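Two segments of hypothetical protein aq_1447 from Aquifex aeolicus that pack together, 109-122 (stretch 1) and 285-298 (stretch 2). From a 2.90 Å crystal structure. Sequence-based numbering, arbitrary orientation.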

# COMPACT_ATOMS: atom_id res chain seq x y z
N LYS A 109 12.83 -27.20 2.19
CA LYS A 109 12.60 -26.60 3.52
C LYS A 109 13.64 -25.60 4.02
O LYS A 109 13.78 -25.38 5.23
CB LYS A 109 12.36 -27.72 4.55
CG LYS A 109 11.14 -28.57 4.25
CD LYS A 109 11.12 -29.85 5.04
CE LYS A 109 10.15 -30.83 4.42
NZ LYS A 109 10.14 -32.10 5.20
N VAL A 110 14.31 -24.94 3.08
CA VAL A 110 15.38 -23.97 3.34
C VAL A 110 14.93 -22.65 3.98
O VAL A 110 15.69 -22.01 4.72
CB VAL A 110 16.22 -23.76 2.06
CG1 VAL A 110 15.37 -23.17 0.96
CG2 VAL A 110 17.51 -22.97 2.36
N LYS A 111 13.68 -22.28 3.75
CA LYS A 111 13.12 -21.08 4.35
C LYS A 111 12.72 -21.44 5.79
O LYS A 111 12.75 -20.61 6.70
CB LYS A 111 11.93 -20.57 3.53
CG LYS A 111 11.74 -19.07 3.64
CD LYS A 111 10.34 -18.57 3.27
CE LYS A 111 10.03 -18.71 1.79
NZ LYS A 111 9.17 -17.58 1.39
N ASP A 112 12.44 -22.72 6.00
CA ASP A 112 12.08 -23.23 7.32
C ASP A 112 13.33 -23.41 8.17
O ASP A 112 13.28 -23.21 9.39
CB ASP A 112 11.34 -24.56 7.20
CG ASP A 112 10.11 -24.46 6.34
OD1 ASP A 112 9.40 -23.43 6.43
OD2 ASP A 112 9.87 -25.41 5.57
N LYS A 113 14.46 -23.77 7.54
CA LYS A 113 15.73 -23.93 8.26
C LYS A 113 16.18 -22.54 8.70
O LYS A 113 16.64 -22.37 9.83
CB LYS A 113 16.84 -24.57 7.41
CG LYS A 113 17.96 -25.26 8.27
CD LYS A 113 19.32 -25.35 7.56
CE LYS A 113 20.42 -25.93 8.46
NZ LYS A 113 21.77 -25.82 7.79
N PHE A 114 15.94 -21.54 7.84
CA PHE A 114 16.31 -20.16 8.13
C PHE A 114 15.50 -19.57 9.27
O PHE A 114 16.08 -19.02 10.20
CB PHE A 114 16.15 -19.26 6.90
CG PHE A 114 16.67 -17.86 7.13
CD1 PHE A 114 18.06 -17.64 7.31
CD2 PHE A 114 15.78 -16.77 7.24
CE1 PHE A 114 18.56 -16.34 7.62
CE2 PHE A 114 16.26 -15.46 7.55
CZ PHE A 114 17.67 -15.24 7.74
N ILE A 115 14.18 -19.63 9.17
CA ILE A 115 13.29 -19.12 10.22
C ILE A 115 13.69 -19.71 11.59
O ILE A 115 13.98 -18.95 12.51
CB ILE A 115 11.79 -19.31 9.80
CG1 ILE A 115 11.40 -18.17 8.85
CG2 ILE A 115 10.84 -19.42 11.01
CD1 ILE A 115 10.34 -18.52 7.82
N SER A 116 13.94 -21.02 11.64
CA SER A 116 14.34 -21.69 12.88
C SER A 116 15.75 -21.34 13.36
O SER A 116 16.00 -21.37 14.57
CB SER A 116 14.14 -23.22 12.77
OG SER A 116 15.29 -23.89 12.30
N ASP A 117 16.66 -21.00 12.44
CA ASP A 117 18.03 -20.62 12.80
C ASP A 117 18.12 -19.14 13.21
O ASP A 117 19.08 -18.72 13.89
CB ASP A 117 19.01 -20.91 11.63
CG ASP A 117 19.34 -22.40 11.46
OD1 ASP A 117 18.43 -23.25 11.49
OD2 ASP A 117 20.53 -22.70 11.24
N PHE A 118 17.12 -18.35 12.81
CA PHE A 118 17.05 -16.93 13.13
C PHE A 118 16.40 -16.75 14.50
O PHE A 118 16.52 -15.70 15.11
CB PHE A 118 16.27 -16.17 12.05
CG PHE A 118 16.38 -14.67 12.15
CD1 PHE A 118 17.47 -13.99 11.59
CD2 PHE A 118 15.39 -13.92 12.80
CE1 PHE A 118 17.58 -12.56 11.68
CE2 PHE A 118 15.48 -12.51 12.90
CZ PHE A 118 16.57 -11.83 12.35
N TYR A 119 15.66 -17.75 14.95
CA TYR A 119 15.01 -17.72 16.26
C TYR A 119 16.04 -18.12 17.31
O TYR A 119 16.14 -17.48 18.34
CB TYR A 119 13.82 -18.67 16.31
CG TYR A 119 12.56 -18.17 15.64
CD1 TYR A 119 12.60 -17.45 14.44
CD2 TYR A 119 11.29 -18.50 16.17
CE1 TYR A 119 11.44 -17.07 13.77
CE2 TYR A 119 10.09 -18.11 15.50
CZ TYR A 119 10.18 -17.40 14.29
OH TYR A 119 9.05 -17.05 13.59
N LYS A 120 16.86 -19.13 17.00
CA LYS A 120 17.92 -19.64 17.89
C LYS A 120 18.89 -18.55 18.41
O LYS A 120 19.14 -18.46 19.62
CB LYS A 120 18.67 -20.81 17.24
CG LYS A 120 17.79 -22.06 17.11
CD LYS A 120 18.59 -23.35 16.96
CE LYS A 120 17.64 -24.55 16.96
NZ LYS A 120 18.36 -25.83 17.19
N LYS A 121 19.37 -17.70 17.49
CA LYS A 121 20.28 -16.62 17.86
C LYS A 121 19.53 -15.34 18.24
O LYS A 121 19.96 -14.62 19.14
CB LYS A 121 21.25 -16.27 16.72
CG LYS A 121 21.84 -17.40 15.88
CD LYS A 121 22.78 -16.78 14.84
CE LYS A 121 23.30 -17.80 13.83
NZ LYS A 121 24.14 -17.16 12.77
N PHE A 122 18.42 -15.06 17.56
CA PHE A 122 17.66 -13.82 17.79
C PHE A 122 16.36 -13.80 18.64
O PHE A 122 15.82 -12.71 18.83
CB PHE A 122 17.40 -13.08 16.45
CG PHE A 122 18.64 -12.66 15.70
CD1 PHE A 122 19.52 -13.61 15.13
CD2 PHE A 122 18.91 -11.28 15.50
CE1 PHE A 122 20.66 -13.22 14.39
CE2 PHE A 122 20.06 -10.86 14.76
CZ PHE A 122 20.94 -11.83 14.20
N ASN A 285 22.88 -7.27 4.20
CA ASN A 285 23.77 -8.38 4.57
C ASN A 285 23.03 -9.63 5.00
O ASN A 285 23.53 -10.75 4.84
CB ASN A 285 24.79 -7.96 5.63
CG ASN A 285 25.77 -6.91 5.12
OD1 ASN A 285 26.61 -6.45 5.88
ND2 ASN A 285 25.63 -6.48 3.86
N LEU A 286 21.80 -9.41 5.47
CA LEU A 286 20.90 -10.46 5.92
C LEU A 286 20.32 -11.13 4.69
O LEU A 286 20.36 -12.35 4.58
CB LEU A 286 19.76 -9.87 6.75
CG LEU A 286 19.26 -10.59 8.00
CD1 LEU A 286 19.92 -11.94 8.22
CD2 LEU A 286 19.42 -9.64 9.18
N ILE A 287 19.81 -10.33 3.76
CA ILE A 287 19.29 -10.81 2.48
C ILE A 287 20.43 -11.61 1.86
O ILE A 287 20.21 -12.75 1.45
CB ILE A 287 18.89 -9.63 1.57
CG1 ILE A 287 17.58 -9.05 2.07
CG2 ILE A 287 18.85 -10.00 0.08
CD1 ILE A 287 17.36 -7.64 1.57
N ARG A 288 21.66 -11.06 1.95
CA ARG A 288 22.88 -11.71 1.43
C ARG A 288 23.14 -13.00 2.18
O ARG A 288 23.70 -13.92 1.61
CB ARG A 288 24.13 -10.83 1.52
CG ARG A 288 24.23 -9.70 0.51
CD ARG A 288 25.41 -8.78 0.82
NE ARG A 288 25.35 -7.52 0.09
CZ ARG A 288 26.38 -6.94 -0.52
NH1 ARG A 288 27.59 -7.48 -0.49
NH2 ARG A 288 26.19 -5.83 -1.22
N TYR A 289 22.70 -13.11 3.43
CA TYR A 289 22.91 -14.35 4.16
C TYR A 289 21.86 -15.41 3.76
O TYR A 289 22.17 -16.59 3.70
CB TYR A 289 22.90 -14.10 5.69
CG TYR A 289 23.29 -15.29 6.56
CD1 TYR A 289 24.64 -15.75 6.63
CD2 TYR A 289 22.32 -15.96 7.35
CE1 TYR A 289 25.01 -16.86 7.49
CE2 TYR A 289 22.67 -17.05 8.21
CZ TYR A 289 24.01 -17.49 8.28
OH TYR A 289 24.32 -18.54 9.13
N ILE A 290 20.65 -14.95 3.43
CA ILE A 290 19.54 -15.83 3.03
C ILE A 290 19.83 -16.48 1.68
O ILE A 290 19.57 -17.67 1.48
CB ILE A 290 18.21 -15.03 2.94
CG1 ILE A 290 18.00 -14.23 4.21
CG2 ILE A 290 17.02 -15.97 2.77
CD1 ILE A 290 16.87 -13.24 4.18
N LEU A 291 20.38 -15.68 0.76
CA LEU A 291 20.75 -16.11 -0.59
C LEU A 291 21.70 -17.29 -0.59
O LEU A 291 21.47 -18.27 -1.30
CB LEU A 291 21.45 -14.99 -1.34
CG LEU A 291 20.73 -13.91 -2.11
CD1 LEU A 291 21.79 -13.33 -3.02
CD2 LEU A 291 19.63 -14.50 -2.93
N ARG A 292 22.75 -17.19 0.22
CA ARG A 292 23.78 -18.22 0.34
C ARG A 292 23.18 -19.60 0.63
O ARG A 292 23.49 -20.56 -0.08
CB ARG A 292 24.81 -17.82 1.40
CG ARG A 292 25.59 -16.53 1.12
CD ARG A 292 26.74 -16.36 2.11
NE ARG A 292 27.22 -14.98 2.27
CZ ARG A 292 28.41 -14.65 2.78
NH1 ARG A 292 29.28 -15.58 3.16
NH2 ARG A 292 28.72 -13.36 2.92
N ARG A 293 22.19 -19.65 1.53
CA ARG A 293 21.52 -20.90 1.93
C ARG A 293 20.64 -21.52 0.85
O ARG A 293 20.52 -22.75 0.77
CB ARG A 293 20.71 -20.72 3.22
CG ARG A 293 21.55 -20.52 4.46
CD ARG A 293 20.65 -20.28 5.64
NE ARG A 293 21.37 -19.93 6.86
CZ ARG A 293 21.15 -20.49 8.05
NH1 ARG A 293 20.24 -21.45 8.18
NH2 ARG A 293 21.82 -20.06 9.12
N TYR A 294 20.04 -20.64 0.04
CA TYR A 294 19.20 -21.05 -1.08
C TYR A 294 20.09 -21.71 -2.13
O TYR A 294 19.73 -22.75 -2.68
CB TYR A 294 18.48 -19.85 -1.74
CG TYR A 294 17.27 -19.27 -1.04
CD1 TYR A 294 16.62 -18.13 -1.54
CD2 TYR A 294 16.77 -19.85 0.15
CE1 TYR A 294 15.51 -17.57 -0.86
CE2 TYR A 294 15.65 -19.30 0.84
CZ TYR A 294 15.03 -18.18 0.33
OH TYR A 294 13.98 -17.68 1.04
N VAL A 295 21.28 -21.14 -2.32
CA VAL A 295 22.22 -21.65 -3.31
C VAL A 295 22.81 -23.00 -2.94
O VAL A 295 23.16 -23.76 -3.84
CB VAL A 295 23.36 -20.64 -3.65
CG1 VAL A 295 23.92 -20.95 -5.06
CG2 VAL A 295 22.86 -19.21 -3.65
N LYS A 296 22.88 -23.33 -1.64
CA LYS A 296 23.40 -24.65 -1.19
C LYS A 296 22.32 -25.68 -1.52
O LYS A 296 22.54 -26.71 -2.19
CB LYS A 296 23.56 -24.72 0.34
CG LYS A 296 24.88 -24.29 0.95
CD LYS A 296 24.99 -24.91 2.36
CE LYS A 296 26.33 -24.56 3.02
NZ LYS A 296 26.75 -25.56 4.04
N ALA A 297 21.13 -25.28 -1.10
CA ALA A 297 19.91 -26.03 -1.21
C ALA A 297 19.42 -26.27 -2.60
O ALA A 297 18.69 -27.25 -2.82
CB ALA A 297 18.85 -25.33 -0.41
N LEU A 298 19.77 -25.38 -3.53
CA LEU A 298 19.28 -25.46 -4.91
C LEU A 298 20.23 -25.59 -6.13
O LEU A 298 19.77 -25.84 -7.25
CB LEU A 298 18.27 -24.33 -5.15
CG LEU A 298 17.12 -23.95 -4.19
CD1 LEU A 298 16.18 -23.03 -4.90
CD2 LEU A 298 16.31 -25.13 -3.70

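Helices that cross at a steep angle touch closely over a short length, and away from that point contact depends on how far side chains can reach. The two helices of aq_1447 illustrate this. Their N-to-C directions differ by 140°, roughly antiparallel, and their axes approach to 10.1 Å. The backbones are nearest where Val110 faces Tyr294, with CA atoms 6.5 Å apart; the CA separation grows to 7.4 Å between Phe114 and Ile290 and to 10.4 Å between Phe118 and Leu286.

At the narrow end Val110 makes the contact from a short side chain; further along, Phe114 makes it with its ring. Val110 points toward the partner helix with chi1 p, placing CG1 3.7 Å from Tyr294 CD2 and CG2 3.9 Å from Ala297 CB. Val110 CG2 also lies 3.4 Å from the backbone atom Arg293 O, so the branched residue packs almost directly on the opposing helix. The CA-to-CB bond of Phe114 points sideways, but chi1 near -173° (t) carries the ring across, where it sits as a knob among Leu286, Tyr289, Ile290 and Arg293. Its face receives Ile290 CG1, 4.1 Å from the Phe114 ring centroid and 25° off the normal, a CH-pi contact in which an aliphatic group meets the electron-rich face. Its edge meets Tyr289, Phe114 CE1 lying 3.8 Å from Tyr289 CD2, and Leu286, Phe114 CZ lying 4.0 Å from Leu286 CD1. Phe118 repeats the t rotamer one turn later and makes a lighter contact, Phe118 CE1 lying 4.2 Å from Leu286 CD1. Leu286 itself has chi1 and chi2 between wells, at -140° and -5°, a strained-looking conformation to be read with caution at 2.90 Å.

Arg293 is the reciprocal knob, seated among Val110, Lys113, Phe114 and Asp117. Its chi1 is m and its chi2 and chi3 are t, so the chain is extended and its guanidinium reaches past the Phe114 ring. Phe114 CD1 lies over one guanidinium face, while Asp117 approaches the edge, where the N-H groups point. There Arg293 NH1 donates to Asp117 OD2 at 3.3 Å, a weak hydrogen bond within a salt bridge. Asp117 (chi1 m) points toward the partner, which brings its carboxylate within reach. The other terminal nitrogen is occupied within its own helix: Arg293 NH2 donates to Tyr289 OH at 2.9 Å, bracing the extended arginine. One side chain thus combines apolar packing, charge pairing and an intrahelical tether, in an interface that buries 613 Å² in all.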